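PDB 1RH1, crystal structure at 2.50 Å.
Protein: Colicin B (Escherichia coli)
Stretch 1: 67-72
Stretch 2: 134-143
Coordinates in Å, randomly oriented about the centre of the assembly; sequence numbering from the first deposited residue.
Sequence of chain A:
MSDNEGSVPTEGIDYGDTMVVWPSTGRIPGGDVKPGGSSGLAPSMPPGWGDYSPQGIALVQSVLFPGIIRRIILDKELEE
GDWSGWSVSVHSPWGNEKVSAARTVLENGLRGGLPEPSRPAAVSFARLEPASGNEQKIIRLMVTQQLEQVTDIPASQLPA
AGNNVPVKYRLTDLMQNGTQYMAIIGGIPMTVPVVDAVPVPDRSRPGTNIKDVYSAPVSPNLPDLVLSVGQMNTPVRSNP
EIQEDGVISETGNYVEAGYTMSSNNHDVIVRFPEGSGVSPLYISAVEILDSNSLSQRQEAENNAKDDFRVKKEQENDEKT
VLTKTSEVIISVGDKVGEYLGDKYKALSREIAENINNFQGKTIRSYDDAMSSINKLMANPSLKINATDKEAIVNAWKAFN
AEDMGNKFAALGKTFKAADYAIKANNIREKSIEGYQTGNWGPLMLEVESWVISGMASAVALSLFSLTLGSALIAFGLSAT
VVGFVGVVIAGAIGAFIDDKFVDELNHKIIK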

# COMPACT_ATOMS: atom_id res chain seq x y z
N GLY A 67 -4.80 -4.87 27.97
CA GLY A 67 -5.72 -3.87 27.46
C GLY A 67 -5.63 -2.54 28.16
O GLY A 67 -6.07 -1.54 27.60
N ILE A 68 -5.07 -2.47 29.38
CA ILE A 68 -4.96 -1.21 30.12
C ILE A 68 -3.61 -0.49 29.93
O ILE A 68 -2.55 -0.90 30.42
CB ILE A 68 -5.24 -1.53 31.65
CG1 ILE A 68 -6.66 -2.04 31.87
CG2 ILE A 68 -5.14 -0.26 32.48
CD1 ILE A 68 -7.04 -2.50 33.30
N ILE A 69 -3.68 0.65 29.20
CA ILE A 69 -2.55 1.54 28.91
C ILE A 69 -1.93 2.15 30.15
O ILE A 69 -2.62 2.60 31.07
CB ILE A 69 -2.96 2.71 28.00
CG1 ILE A 69 -3.61 2.21 26.74
CG2 ILE A 69 -1.74 3.50 27.60
CD1 ILE A 69 -4.12 3.35 25.86
N ARG A 70 -0.59 2.17 30.09
CA ARG A 70 0.27 2.68 31.14
C ARG A 70 1.46 3.47 30.62
O ARG A 70 2.14 3.15 29.65
CB ARG A 70 0.81 1.55 31.98
CG ARG A 70 -0.23 0.73 32.70
CD ARG A 70 -0.82 1.43 33.89
NE ARG A 70 -0.77 0.48 34.99
CZ ARG A 70 -0.84 0.79 36.28
NH1 ARG A 70 -0.99 2.06 36.68
NH2 ARG A 70 -0.73 -0.20 37.17
N ARG A 71 1.64 4.54 31.38
CA ARG A 71 2.68 5.52 31.20
C ARG A 71 3.90 5.09 31.99
O ARG A 71 3.97 5.13 33.23
CB ARG A 71 2.04 6.81 31.66
CG ARG A 71 2.86 8.04 31.51
CD ARG A 71 1.93 9.22 31.67
NE ARG A 71 2.74 10.42 31.52
CZ ARG A 71 2.79 11.13 30.38
NH1 ARG A 71 2.09 10.76 29.30
NH2 ARG A 71 3.56 12.21 30.32
N ILE A 72 4.85 4.56 31.21
CA ILE A 72 6.10 3.99 31.72
C ILE A 72 7.26 4.91 31.37
O ILE A 72 7.42 5.38 30.24
CB ILE A 72 6.15 2.53 31.12
CG1 ILE A 72 5.22 1.73 31.99
CG2 ILE A 72 7.46 1.79 31.21
CD1 ILE A 72 4.77 0.47 31.29
N ASN A 134 8.42 19.71 27.53
CA ASN A 134 9.18 20.15 28.68
C ASN A 134 9.66 18.99 29.55
O ASN A 134 9.78 19.14 30.78
CB ASN A 134 8.31 21.09 29.51
CG ASN A 134 7.75 22.26 28.73
OD1 ASN A 134 6.56 22.58 28.83
ND2 ASN A 134 8.61 22.90 27.94
N GLU A 135 9.95 17.84 28.96
CA GLU A 135 10.31 16.69 29.78
C GLU A 135 11.69 16.18 29.53
O GLU A 135 12.15 16.23 28.39
CB GLU A 135 9.31 15.58 29.56
CG GLU A 135 8.08 15.98 30.34
CD GLU A 135 6.89 15.07 30.16
OE1 GLU A 135 6.53 14.42 31.14
OE2 GLU A 135 6.31 15.05 29.06
N GLN A 136 12.35 15.73 30.62
CA GLN A 136 13.69 15.16 30.54
C GLN A 136 13.65 13.65 30.35
O GLN A 136 14.53 13.04 29.74
CB GLN A 136 14.52 15.49 31.81
CG GLN A 136 15.86 14.73 32.12
CD GLN A 136 17.09 14.85 31.19
OE1 GLN A 136 17.03 15.24 30.01
NE2 GLN A 136 18.25 14.48 31.74
N LYS A 137 12.58 13.10 30.91
CA LYS A 137 12.37 11.68 30.84
C LYS A 137 11.75 11.20 29.54
O LYS A 137 11.00 11.90 28.85
CB LYS A 137 11.50 11.28 32.04
CG LYS A 137 12.29 11.39 33.34
CD LYS A 137 13.49 10.45 33.35
CE LYS A 137 14.46 10.76 34.48
NZ LYS A 137 13.82 10.75 35.79
N ILE A 138 12.19 9.98 29.19
CA ILE A 138 11.62 9.29 28.06
C ILE A 138 10.52 8.40 28.61
O ILE A 138 10.74 7.38 29.24
CB ILE A 138 12.71 8.47 27.36
CG1 ILE A 138 13.65 9.44 26.68
CG2 ILE A 138 12.12 7.52 26.33
CD1 ILE A 138 14.86 8.71 26.08
N ILE A 139 9.32 8.91 28.39
CA ILE A 139 8.08 8.25 28.74
C ILE A 139 7.74 7.37 27.54
O ILE A 139 8.19 7.62 26.42
CB ILE A 139 6.98 9.32 29.00
CG1 ILE A 139 7.35 10.17 30.19
CG2 ILE A 139 5.64 8.67 29.31
CD1 ILE A 139 7.97 11.51 29.76
N ARG A 140 6.95 6.32 27.80
CA ARG A 140 6.42 5.43 26.78
C ARG A 140 5.10 4.76 27.21
O ARG A 140 4.98 4.21 28.29
CB ARG A 140 7.49 4.42 26.46
CG ARG A 140 7.36 4.22 25.00
CD ARG A 140 8.54 4.52 24.11
NE ARG A 140 8.95 5.91 24.15
CZ ARG A 140 9.81 6.38 23.26
NH1 ARG A 140 10.32 5.59 22.30
NH2 ARG A 140 10.23 7.63 23.35
N LEU A 141 4.01 4.88 26.46
CA LEU A 141 2.73 4.25 26.79
C LEU A 141 2.73 2.81 26.33
O LEU A 141 2.87 2.53 25.14
CB LEU A 141 1.59 4.95 26.09
CG LEU A 141 1.36 6.38 26.48
CD1 LEU A 141 0.36 6.96 25.55
CD2 LEU A 141 0.81 6.49 27.88
N MET A 142 2.59 1.87 27.25
CA MET A 142 2.62 0.49 26.86
C MET A 142 1.27 -0.15 27.09
O MET A 142 0.57 0.15 28.05
CB MET A 142 3.70 -0.24 27.65
CG MET A 142 5.11 0.17 27.28
SD MET A 142 6.45 -0.64 28.17
CE MET A 142 7.73 0.12 27.24
N VAL A 143 0.90 -1.01 26.14
CA VAL A 143 -0.36 -1.76 26.16
C VAL A 143 -0.01 -3.21 25.95
O VAL A 143 0.87 -3.57 25.17
CB VAL A 143 -1.35 -1.46 25.03
CG1 VAL A 143 -2.74 -1.50 25.63
CG2 VAL A 143 -1.08 -0.12 24.35
O HOH W 1 5.03 12.75 27.96

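The two stretches pair as antiparallel strands: their axes approach to 4.6 Å, with N-to-C directions 144° apart. Before the strand begins, Gly67 has a phi of 90°, a value that favours glycine. Ile69 makes apolar contacts with two residues, CG1 to Val143 CG1 at 4.0 Å and CG2 to Leu141 CB at 3.9 Å, while its CA-H is directed at Met142 O (CA to O 3.5 Å).

Arg70 and Met142 form a hydrogen-bonded pair, Arg70 N to Met142 O at 3.1 Å and Met142 N to Arg70 O at 2.8 Å, with N-H...O angles of 152° and 159°. The end of the Arg70 side chain leads away, to hydrogen bonds elsewhere in the structure.

Arg71 faces Leu141 in the non-hydrogen-bonded register, CA atoms 4.6 Å apart. Its extended side chain (chi1 to chi3 all t) runs past Ile139, with CG 3.6 Å from Ile139 CG2, a methyl that also lies over one guanidinium face. At the guanidinium edge, NH2 forms a long salt bridge to Glu135 OE1 (3.8 Å); a water also bridges the two side chains, accepting from Arg71 NH2 at 2.8 Å and donating to Glu135 OE2 at 2.9 Å.

Ile72 pairs with Arg140, the last bridge between the stretches and a hydrogen-bonded pair, Ile72 N to Arg140 O at 2.9 Å (160°) and Arg140 N to Ile72 O at 2.7 Å (140°). Its CD1 packs 3.7 Å from Met142 SD, on the sheet face they share.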